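Local structure of glycosyl transferase family 8 (Streptococcus pneumoniae, 5GVV) at residues A[279-290]-A[340-351]; A[26-34]-A[261-269]. The protein transfers galactose from UDP-galactose to the terminal glucose of the already glycosylated serine-rich repeat protein PsrP, as the third step of its O-glycosylation. All coordinates share one frame; numbering follows the deposited sequence.

Contact 1 of 2, residues A[279-290]-A[340-351]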
loop_
_atom_site.group_PDB
_atom_site.type_symbol
_atom_site.label_atom_id
_atom_site.label_comp_id
_atom_site.label_asym_id
_atom_site.label_seq_id
_atom_site.Cartn_x
_atom_site.Cartn_y
_atom_site.Cartn_z
ATOM N N GLN A 279 4.428 -17.977 -25.293
ATOM C CA GLN A 279 3.176 -17.387 -24.822
ATOM C C GLN A 279 1.981 -18.137 -25.411
ATOM O O GLN A 279 1.814 -18.195 -26.634
ATOM C CB GLN A 279 3.111 -15.903 -25.206
ATOM C CG GLN A 279 4.298 -15.066 -24.700
ATOM C CD GLN A 279 4.154 -14.618 -23.252
ATOM O OE1 GLN A 279 3.048 -14.539 -22.717
ATOM N NE2 GLN A 279 5.280 -14.315 -22.612
ATOM N N CYS A 280 1.151 -18.711 -24.544
ATOM C CA CYS A 280 0.007 -19.503 -24.996
ATOM C C CYS A 280 -1.309 -18.833 -24.623
ATOM O O CYS A 280 -1.390 -18.128 -23.612
ATOM C CB CYS A 280 0.055 -20.910 -24.397
ATOM S SG CYS A 280 1.385 -21.941 -25.046
ATOM N N VAL A 281 -2.336 -19.051 -25.439
ATOM C CA VAL A 281 -3.626 -18.420 -25.195
ATOM C C VAL A 281 -4.789 -19.384 -25.418
ATOM O O VAL A 281 -4.749 -20.251 -26.305
ATOM C CB VAL A 281 -3.789 -17.141 -26.061
ATOM C CG1 VAL A 281 -3.752 -17.493 -27.532
ATOM C CG2 VAL A 281 -5.069 -16.401 -25.716
ATOM N N ASN A 282 -5.813 -19.252 -24.582
ATOM C CA ASN A 282 -7.073 -19.953 -24.797
ATOM C C ASN A 282 -8.227 -19.047 -24.410
ATOM O O ASN A 282 -8.109 -18.255 -23.476
ATOM C CB ASN A 282 -7.138 -21.251 -23.990
ATOM C CG ASN A 282 -8.528 -21.872 -23.997
ATOM O OD1 ASN A 282 -9.278 -21.751 -23.028
ATOM N ND2 ASN A 282 -8.883 -22.522 -25.102
ATOM N N LEU A 283 -9.333 -19.158 -25.137
ATOM C CA LEU A 283 -10.549 -18.426 -24.821
ATOM C C LEU A 283 -11.599 -19.442 -24.400
ATOM O O LEU A 283 -11.943 -20.341 -25.172
ATOM C CB LEU A 283 -11.034 -17.652 -26.053
ATOM C CG LEU A 283 -12.434 -17.034 -26.024
ATOM C CD1 LEU A 283 -12.474 -15.783 -25.163
ATOM C CD2 LEU A 283 -12.904 -16.718 -27.439
ATOM N N THR A 284 -12.101 -19.313 -23.177
ATOM C CA THR A 284 -13.108 -20.239 -22.673
ATOM C C THR A 284 -14.344 -19.483 -22.209
ATOM O O THR A 284 -14.261 -18.308 -21.851
ATOM C CB THR A 284 -12.565 -21.056 -21.482
ATOM O OG1 THR A 284 -13.581 -21.945 -20.997
ATOM C CG2 THR A 284 -12.137 -20.130 -20.347
ATOM N N ASN A 285 -15.493 -20.145 -22.219
ATOM C CA ASN A 285 -16.658 -19.602 -21.536
ATOM C C ASN A 285 -17.034 -20.516 -20.376
ATOM O O ASN A 285 -17.913 -20.200 -19.567
ATOM C CB ASN A 285 -17.833 -19.420 -22.499
ATOM C CG ASN A 285 -18.829 -18.385 -22.009
ATOM O OD1 ASN A 285 -19.948 -18.716 -21.611
ATOM N ND2 ASN A 285 -18.417 -17.120 -22.020
ATOM N N SER A 286 -16.336 -21.646 -20.292
ATOM C CA SER A 286 -16.615 -22.663 -19.283
ATOM C C SER A 286 -15.519 -22.727 -18.222
ATOM O O SER A 286 -14.426 -22.196 -18.416
ATOM C CB SER A 286 -16.771 -24.031 -19.950
ATOM O OG SER A 286 -15.596 -24.398 -20.657
ATOM N N TRP A 287 -15.818 -23.384 -17.106
ATOM C CA TRP A 287 -14.856 -23.524 -16.021
ATOM C C TRP A 287 -13.746 -24.503 -16.374
ATOM O O TRP A 287 -12.604 -24.335 -15.938
ATOM C CB TRP A 287 -15.550 -23.971 -14.732
ATOM C CG TRP A 287 -16.157 -25.327 -14.829
ATOM C CD1 TRP A 287 -17.398 -25.634 -15.299
ATOM C CD2 TRP A 287 -15.552 -26.567 -14.449
ATOM N NE1 TRP A 287 -17.602 -26.992 -15.240
ATOM C CE2 TRP A 287 -16.482 -27.589 -14.721
ATOM C CE3 TRP A 287 -14.308 -26.916 -13.913
ATOM C CZ2 TRP A 287 -16.211 -28.936 -14.470
ATOM C CZ3 TRP A 287 -14.043 -28.253 -13.663
ATOM C CH2 TRP A 287 -14.988 -29.245 -13.939
ATOM N N CYS A 288 -14.074 -25.527 -17.156
ATOM C CA CYS A 288 -13.088 -26.567 -17.432
ATOM C C CYS A 288 -12.247 -26.308 -18.671
ATOM O O CYS A 288 -12.702 -26.469 -19.809
ATOM C CB CYS A 288 -13.724 -27.952 -17.512
ATOM S SG CYS A 288 -12.485 -29.283 -17.471
ATOM N N VAL A 289 -11.012 -25.888 -18.424
ATOM C CA VAL A 289 -9.983 -25.830 -19.445
ATOM C C VAL A 289 -9.170 -27.103 -19.226
ATOM O O VAL A 289 -8.598 -27.295 -18.151
ATOM C CB VAL A 289 -9.117 -24.568 -19.275
ATOM C CG1 VAL A 289 -8.065 -24.478 -20.361
ATOM C CG2 VAL A 289 -9.997 -23.325 -19.295
ATOM N N GLU A 290 -9.159 -27.985 -20.226
ATOM C CA GLU A 290 -8.603 -29.330 -20.068
ATOM C C GLU A 290 -7.139 -29.354 -19.653
ATOM O O GLU A 290 -6.275 -28.849 -20.368
ATOM C CB GLU A 290 -8.793 -30.150 -21.351
ATOM C CG GLU A 290 -8.315 -31.594 -21.242
ATOM C CD GLU A 290 -9.214 -32.442 -20.367
ATOM O OE1 GLU A 290 -10.443 -32.219 -20.390
ATOM O OE2 GLU A 290 -8.695 -33.331 -19.657
ATOM N N VAL A 340 -4.159 -12.543 -28.724
ATOM C CA VAL A 340 -3.851 -13.540 -29.748
ATOM C C VAL A 340 -2.670 -13.097 -30.617
ATOM O O VAL A 340 -1.732 -13.866 -30.834
ATOM C CB VAL A 340 -5.078 -13.856 -30.630
ATOM C CG1 VAL A 340 -4.697 -14.824 -31.743
ATOM C CG2 VAL A 340 -6.194 -14.459 -29.783
ATOM N N ILE A 341 -2.713 -11.857 -31.100
ATOM C CA ILE A 341 -1.608 -11.286 -31.874
ATOM C C ILE A 341 -0.280 -11.410 -31.124
ATOM O O ILE A 341 0.766 -11.668 -31.721
ATOM C CB ILE A 341 -1.874 -9.797 -32.198
ATOM C CG1 ILE A 341 -3.103 -9.651 -33.098
ATOM C CG2 ILE A 341 -0.661 -9.146 -32.853
ATOM C CD1 ILE A 341 -3.487 -8.202 -33.362
ATOM N N ALA A 342 -0.335 -11.243 -29.807
ATOM C CA ALA A 342 0.859 -11.286 -28.966
ATOM C C ALA A 342 1.305 -12.702 -28.585
ATOM O O ALA A 342 2.385 -12.879 -28.012
ATOM C CB ALA A 342 0.635 -10.452 -27.721
ATOM N N SER A 343 0.488 -13.706 -28.891
ATOM C CA SER A 343 0.801 -15.074 -28.473
ATOM C C SER A 343 1.549 -15.867 -29.544
ATOM O O SER A 343 1.580 -15.469 -30.709
ATOM C CB SER A 343 -0.473 -15.806 -28.055
ATOM O OG SER A 343 -1.130 -15.105 -27.015
ATOM N N ASP A 344 2.155 -16.979 -29.132
ATOM C CA ASP A 344 2.924 -17.832 -30.032
ATOM C C ASP A 344 2.115 -19.049 -30.455
ATOM O O ASP A 344 2.385 -19.657 -31.495
ATOM C CB ASP A 344 4.193 -18.334 -29.336
ATOM C CG ASP A 344 5.167 -17.225 -29.008
ATOM O OD1 ASP A 344 5.553 -16.479 -29.932
ATOM O OD2 ASP A 344 5.553 -17.104 -27.825
ATOM N N LEU A 345 1.127 -19.413 -29.642
ATOM C CA LEU A 345 0.439 -20.686 -29.829
ATOM C C LEU A 345 -0.941 -20.681 -29.184
ATOM O O LEU A 345 -1.075 -20.339 -28.004
ATOM C CB LEU A 345 1.284 -21.811 -29.220
ATOM C CG LEU A 345 0.641 -23.199 -29.181
ATOM C CD1 LEU A 345 0.434 -23.711 -30.591
ATOM C CD2 LEU A 345 1.504 -24.149 -28.392
ATOM N N TYR A 346 -1.966 -21.053 -29.948
ATOM C CA TYR A 346 -3.308 -21.163 -29.387
ATOM C C TYR A 346 -3.543 -22.574 -28.854
ATOM O O TYR A 346 -3.246 -23.559 -29.535
ATOM C CB TYR A 346 -4.380 -20.800 -30.427
ATOM C CG TYR A 346 -5.741 -20.605 -29.796
ATOM C CD1 TYR A 346 -6.593 -21.683 -29.578
ATOM C CD2 TYR A 346 -6.161 -19.347 -29.386
ATOM C CE1 TYR A 346 -7.827 -21.511 -28.979
ATOM C CE2 TYR A 346 -7.391 -19.164 -28.787
ATOM C CZ TYR A 346 -8.217 -20.248 -28.587
ATOM O OH TYR A 346 -9.445 -20.069 -27.984
ATOM N N LEU A 347 -4.072 -22.668 -27.635
ATOM C CA LEU A 347 -4.430 -23.960 -27.047
ATOM C C LEU A 347 -5.949 -24.110 -26.995
ATOM O O LEU A 347 -6.618 -23.468 -26.172
ATOM C CB LEU A 347 -3.851 -24.097 -25.636
ATOM C CG LEU A 347 -2.339 -23.969 -25.451
ATOM C CD1 LEU A 347 -1.946 -24.159 -23.992
ATOM C CD2 LEU A 347 -1.607 -24.956 -26.320
ATOM N N ASP A 348 -6.489 -24.960 -27.868
ATOM C CA ASP A 348 -7.922 -25.203 -27.914
ATOM C C ASP A 348 -8.292 -26.214 -26.838
ATOM O O ASP A 348 -8.437 -27.404 -27.122
ATOM C CB ASP A 348 -8.319 -25.733 -29.292
ATOM C CG ASP A 348 -9.787 -25.534 -29.592
ATOM O OD1 ASP A 348 -10.509 -25.012 -28.712
ATOM O OD2 ASP A 348 -10.218 -25.900 -30.706
ATOM N N LEU A 349 -8.456 -25.736 -25.604
ATOM C CA LEU A 349 -8.635 -26.627 -24.458
ATOM C C LEU A 349 -10.012 -26.525 -23.801
ATOM O O LEU A 349 -10.315 -27.286 -22.880
ATOM C CB LEU A 349 -7.563 -26.348 -23.405
ATOM C CG LEU A 349 -6.114 -26.323 -23.877
ATOM C CD1 LEU A 349 -5.170 -26.035 -22.719
ATOM C CD2 LEU A 349 -5.758 -27.622 -24.551
ATOM N N ASN A 350 -10.836 -25.590 -24.264
ATOM C CA ASN A 350 -12.131 -25.335 -23.631
ATOM C C ASN A 350 -13.214 -26.316 -24.078
ATOM O O ASN A 350 -13.267 -26.700 -25.245
ATOM C CB ASN A 350 -12.576 -23.895 -23.898
ATOM C CG ASN A 350 -12.581 -23.559 -25.372
ATOM O OD1 ASN A 350 -11.570 -23.711 -26.057
ATOM N ND2 ASN A 350 -13.727 -23.111 -25.875
ATOM N N HIS A 351 -14.093 -26.687 -23.149
ATOM C CA HIS A 351 -15.048 -27.771 -23.366
ATOM C C HIS A 351 -16.403 -27.398 -23.984
ATOM O O HIS A 351 -17.014 -28.223 -24.662
ATOM C CB HIS A 351 -15.263 -28.549 -22.063
ATOM C CG HIS A 351 -14.278 -29.659 -21.852
ATOM N ND1 HIS A 351 -14.406 -30.894 -22.448
ATOM C CD2 HIS A 351 -13.148 -29.717 -21.104
ATOM C CE1 HIS A 351 -13.403 -31.666 -22.082
ATOM N NE2 HIS A 351 -12.621 -30.979 -21.268
HETATM O O HOH W 1 -13.494 -20.881 -27.424
#
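Two neighbouring parallel strands, 279-283 and 345-348, are the central pair of a Rossmann-like, all-parallel six-stranded sheet (order 3-2-1-4-5-6) in the C-terminal part of the chain, and Cys-280 pairs there with Leu-345 and Val-281 with Tyr-346. The main-chain ladder runs through Val-281, whose N reaches Leu-345 O and whose O receives Leu-347 N. At the start of the pairing Asp-344 closes a small ring with Gln-279: its own N gives a proton to Gln-279 O, while its OD2 takes Gln-279 N at 2.9 Å on the anti side of the carboxylate. Tyr-346 carries its ring back over the first strand. Its CG is anti to the backbone N (chi1 -167°), which places one ring face over Val-281 O. Tyr-346 CD2 touches Val-281 CG1 at 3.6 Å, and Tyr-346 OH accepts from Leu-283 N at 3.0 Å. Helix 356-364 packs against the same ring through Ala-358 and Val-362.

Past the bridges, Asn-282 ND2 uses both its protons, one on Leu-347 O at 2.7 Å and one on Asn-350 OD1 at 3.1 Å; the latter oxygen is approached from above its carbonyl plane, with the two amides turned 53° apart. A water links Leu-283 O to Asn-350 ND2, the second bond being weak. Farther along, Val-289 CG1 rests on Leu-349 CB and Glu-290 N binds Leu-349 O. The imidazole of His-351 stands at 72° to the Glu-290 carboxylate, and its NE2 donates within the ring plane to Glu-290 OE1 at 2.7 Å.

Contact 2 of 2, residues A[26-34]-A[261-269]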
loop_
_atom_site.group_PDB
_atom_site.type_symbol
_atom_site.label_atom_id
_atom_site.label_comp_id
_atom_site.label_asym_id
_atom_site.label_seq_id
_atom_site.Cartn_x
_atom_site.Cartn_y
_atom_site.Cartn_z
ATOM N N SER A 26 10.463 -6.601 7.963
ATOM C CA SER A 26 11.127 -6.620 9.268
ATOM C C SER A 26 11.685 -8.013 9.565
ATOM O O SER A 26 12.796 -8.142 10.082
ATOM C CB SER A 26 10.180 -6.150 10.377
ATOM O OG SER A 26 9.099 -7.042 10.580
ATOM N N LEU A 27 10.923 -9.047 9.212
ATOM C CA LEU A 27 11.363 -10.438 9.364
ATOM C C LEU A 27 12.617 -10.740 8.534
ATOM O O LEU A 27 13.585 -11.323 9.042
ATOM C CB LEU A 27 10.227 -11.396 8.980
ATOM C CG LEU A 27 10.499 -12.904 8.954
ATOM C CD1 LEU A 27 10.859 -13.427 10.333
ATOM C CD2 LEU A 27 9.310 -13.659 8.403
ATOM N N CYS A 28 12.600 -10.333 7.266
ATOM C CA CYS A 28 13.697 -10.629 6.342
ATOM C C CYS A 28 14.928 -9.780 6.634
ATOM O O CYS A 28 16.053 -10.173 6.322
ATOM C CB CYS A 28 13.250 -10.408 4.892
ATOM S SG CYS A 28 11.969 -11.543 4.335
ATOM N N ARG A 29 14.709 -8.603 7.213
ATOM C CA ARG A 29 15.800 -7.731 7.616
ATOM C C ARG A 29 16.754 -8.444 8.580
ATOM O O ARG A 29 17.975 -8.257 8.515
ATOM C CB ARG A 29 15.229 -6.476 8.279
ATOM C CG ARG A 29 16.267 -5.557 8.903
ATOM C CD ARG A 29 17.260 -5.045 7.869
ATOM N NE ARG A 29 18.151 -4.042 8.442
ATOM C CZ ARG A 29 19.323 -4.319 9.007
ATOM N NH1 ARG A 29 19.760 -5.568 9.077
ATOM N NH2 ARG A 29 20.064 -3.341 9.506
ATOM N N HIS A 30 16.199 -9.284 9.452
ATOM C CA HIS A 30 16.981 -9.862 10.538
ATOM C C HIS A 30 17.125 -11.383 10.460
ATOM O O HIS A 30 17.825 -11.979 11.278
ATOM C CB HIS A 30 16.369 -9.469 11.886
ATOM C CG HIS A 30 16.298 -7.989 12.109
ATOM N ND1 HIS A 30 17.405 -7.226 12.411
ATOM C CD2 HIS A 30 15.249 -7.132 12.073
ATOM C CE1 HIS A 30 17.044 -5.965 12.552
ATOM N NE2 HIS A 30 15.740 -5.879 12.351
ATOM N N ASN A 31 16.466 -12.000 9.479
ATOM C CA ASN A 31 16.477 -13.452 9.337
ATOM C C ASN A 31 16.530 -13.885 7.871
ATOM O O ASN A 31 15.678 -13.491 7.069
ATOM C CB ASN A 31 15.239 -14.068 10.005
ATOM C CG ASN A 31 15.125 -13.713 11.480
ATOM O OD1 ASN A 31 15.518 -14.492 12.356
ATOM N ND2 ASN A 31 14.581 -12.532 11.760
ATOM N N SER A 32 17.530 -14.688 7.519
ATOM C CA SER A 32 17.649 -15.210 6.158
ATOM C C SER A 32 17.125 -16.642 6.073
ATOM O O SER A 32 16.676 -17.208 7.076
ATOM C CB SER A 32 19.104 -15.157 5.689
ATOM O OG SER A 32 19.961 -15.858 6.578
ATOM N N HIS A 33 17.175 -17.215 4.870
ATOM C CA HIS A 33 16.748 -18.592 4.625
ATOM C C HIS A 33 15.335 -18.878 5.116
ATOM O O HIS A 33 15.111 -19.809 5.899
ATOM C CB HIS A 33 17.734 -19.580 5.253
ATOM C CG HIS A 33 19.126 -19.468 4.714
ATOM N ND1 HIS A 33 20.011 -18.500 5.135
ATOM C CD2 HIS A 33 19.784 -20.203 3.786
ATOM C CE1 HIS A 33 21.156 -18.643 4.492
ATOM N NE2 HIS A 33 21.043 -19.666 3.663
ATOM N N LEU A 34 14.380 -18.082 4.649
ATOM C CA LEU A 34 13.002 -18.234 5.097
ATOM C C LEU A 34 12.095 -18.757 3.987
ATOM O O LEU A 34 12.054 -18.196 2.886
ATOM C CB LEU A 34 12.472 -16.898 5.616
ATOM C CG LEU A 34 13.352 -16.169 6.628
ATOM C CD1 LEU A 34 12.821 -14.771 6.852
ATOM C CD2 LEU A 34 13.406 -16.920 7.942
ATOM N N GLU A 261 22.242 -5.504 2.935
ATOM C CA GLU A 261 22.807 -5.948 4.207
ATOM C C GLU A 261 23.247 -7.408 4.131
ATOM O O GLU A 261 24.344 -7.758 4.571
ATOM C CB GLU A 261 21.790 -5.774 5.336
ATOM C CG GLU A 261 21.456 -4.328 5.662
ATOM C CD GLU A 261 22.501 -3.666 6.544
ATOM O OE1 GLU A 261 23.366 -4.384 7.092
ATOM O OE2 GLU A 261 22.448 -2.426 6.693
ATOM N N TRP A 262 22.387 -8.259 3.577
ATOM C CA TRP A 262 22.709 -9.673 3.423
ATOM C C TRP A 262 23.806 -9.890 2.384
ATOM O O TRP A 262 24.730 -10.668 2.613
ATOM C CB TRP A 262 21.459 -10.478 3.050
ATOM C CG TRP A 262 20.481 -10.596 4.183
ATOM C CD1 TRP A 262 19.229 -10.053 4.250
ATOM C CD2 TRP A 262 20.687 -11.284 5.422
ATOM N NE1 TRP A 262 18.641 -10.370 5.452
ATOM C CE2 TRP A 262 19.518 -11.126 6.190
ATOM C CE3 TRP A 262 21.747 -12.028 5.953
ATOM C CZ2 TRP A 262 19.381 -11.679 7.468
ATOM C CZ3 TRP A 262 21.610 -12.577 7.215
ATOM C CH2 TRP A 262 20.437 -12.401 7.959
ATOM N N PHE A 263 23.707 -9.200 1.247
ATOM C CA PHE A 263 24.698 -9.345 0.180
ATOM C C PHE A 263 26.087 -8.891 0.645
ATOM O O PHE A 263 27.100 -9.488 0.274
ATOM C CB PHE A 263 24.292 -8.556 -1.073
ATOM C CG PHE A 263 23.038 -9.057 -1.753
ATOM C CD1 PHE A 263 22.316 -10.132 -1.246
ATOM C CD2 PHE A 263 22.588 -8.443 -2.919
ATOM C CE1 PHE A 263 21.160 -10.575 -1.876
ATOM C CE2 PHE A 263 21.440 -8.883 -3.562
ATOM C CZ PHE A 263 20.724 -9.951 -3.040
ATOM N N SER A 264 26.139 -7.843 1.461
ATOM C CA SER A 264 27.425 -7.333 1.935
ATOM C C SER A 264 28.111 -8.287 2.918
ATOM O O SER A 264 29.299 -8.131 3.208
ATOM C CB SER A 264 27.272 -5.938 2.550
ATOM O OG SER A 264 26.433 -5.964 3.692
ATOM N N LYS A 265 27.370 -9.270 3.425
ATOM C CA LYS A 265 27.964 -10.305 4.263
ATOM C C LYS A 265 28.034 -11.610 3.484
ATOM O O LYS A 265 28.137 -12.695 4.068
ATOM C CB LYS A 265 27.174 -10.472 5.558
ATOM C CG LYS A 265 26.911 -9.140 6.243
ATOM C CD LYS A 265 26.754 -9.270 7.752
ATOM C CE LYS A 265 26.840 -7.889 8.410
ATOM N NZ LYS A 265 26.447 -7.898 9.853
ATOM N N SER A 266 27.969 -11.481 2.159
ATOM C CA SER A 266 28.112 -12.611 1.236
ATOM C C SER A 266 26.994 -13.649 1.326
ATOM O O SER A 266 27.154 -14.785 0.864
ATOM C CB SER A 266 29.487 -13.271 1.389
ATOM O OG SER A 266 30.522 -12.345 1.097
ATOM N N VAL A 267 25.861 -13.258 1.902
ATOM C CA VAL A 267 24.673 -14.105 1.874
ATOM C C VAL A 267 23.847 -13.770 0.623
ATOM O O VAL A 267 22.931 -12.938 0.662
ATOM C CB VAL A 267 23.839 -13.963 3.168
ATOM C CG1 VAL A 267 22.598 -14.840 3.112
ATOM C CG2 VAL A 267 24.688 -14.335 4.389
ATOM N N LYS A 268 24.202 -14.402 -0.493
ATOM C CA LYS A 268 23.571 -14.134 -1.783
ATOM C C LYS A 268 23.316 -15.462 -2.466
ATOM O O LYS A 268 24.204 -16.317 -2.512
ATOM C CB LYS A 268 24.487 -13.273 -2.661
ATOM C CG LYS A 268 24.042 -13.135 -4.128
ATOM C CD LYS A 268 22.671 -12.497 -4.221
ATOM C CE LYS A 268 22.290 -12.116 -5.640
ATOM N NZ LYS A 268 21.762 -13.264 -6.414
ATOM N N TYR A 269 22.100 -15.641 -2.972
ATOM C CA TYR A 269 21.748 -16.836 -3.727
ATOM C C TYR A 269 21.133 -16.419 -5.055
ATOM O O TYR A 269 20.517 -15.360 -5.149
ATOM C CB TYR A 269 20.797 -17.725 -2.916
ATOM C CG TYR A 269 21.449 -18.306 -1.676
ATOM C CD1 TYR A 269 21.604 -17.541 -0.523
ATOM C CD2 TYR A 269 21.916 -19.613 -1.661
ATOM C CE1 TYR A 269 22.206 -18.066 0.612
ATOM C CE2 TYR A 269 22.522 -20.148 -0.525
ATOM C CZ TYR A 269 22.663 -19.371 0.603
ATOM O OH TYR A 269 23.261 -19.901 1.731
#
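Trp-262 packs against the C-terminal end of helix 17-30 from the last turn of helix 255-263, which closes in a Schellman motif: Val-267 N returns to Trp-262 O and Ser-266 N to Phe-263 O. Helix 17-30, which follows strand 6-11 and the UDP-binding Ala-11, Gly-12 and Asp-13 of the GT-A domain, is covered here by helix 255-263. From CB, directed at helix 17-30, the side chain leaves with CG anti to its carbonyl carbon (chi1 -71°), sending the indole across. Trp-262 CD1 passes 3.8 Å from Cys-28 O, and the adjoining Trp-262 NE1 gives its proton to that same oxygen at 2.7 Å, nearly in the ring plane and almost in line with the carbonyl bond. Farther round, Trp-262 CZ2 meets Asn-31 N at 3.6 Å, so the backbone from Cys-28 to Asn-31 runs along one edge of the indole. At the far end CH2 and CZ3 lie beneath Ser-32, whose CB sits over one face of the Trp-262 six-membered ring in a CH-pi contact, 3.8 Å from the centroid.

The pairs flanking the indole are polar. Arg-29 folds back at chi2 and lays its guanidinium almost parallel to the Glu-261 carboxylate; the long salt bridge of 3.8 Å between Arg-29 NH2 and Glu-261 OE2 is charge alone, no N-H pointing at the oxygen. Ser-32 OG and His-33 ND1 share a hydrogen bond that helps fix the imidazole's rotation. From the ring's other nitrogen, His-33 NE2 donates to Tyr-269 OH at 3.0 Å, with the two ring planes 82° apart.

The two contacts lie in different parts of the chain, their nearest atoms about 23 Å apart, and share no helix or strand; helix 255-263 of contact 2 is followed by strand 278-283 of contact 1. Contact 1 is largely buried, joins adjacent strands of a sheet, and divides its hydrogen bonds evenly between main-chain pairs and bonds using amide, hydroxyl, imidazole and carboxylate groups. Contact 2 is partly buried and buries less surface between its segments, 370 against 961 Å². It works through side chains that meet one another and, for the indole, helix backbone. Contact 1 lies away from the ligand sites; in contact 2 the His-30 side chain is about 12 Å from that of Tyr-228, a probable UDP-binding residue.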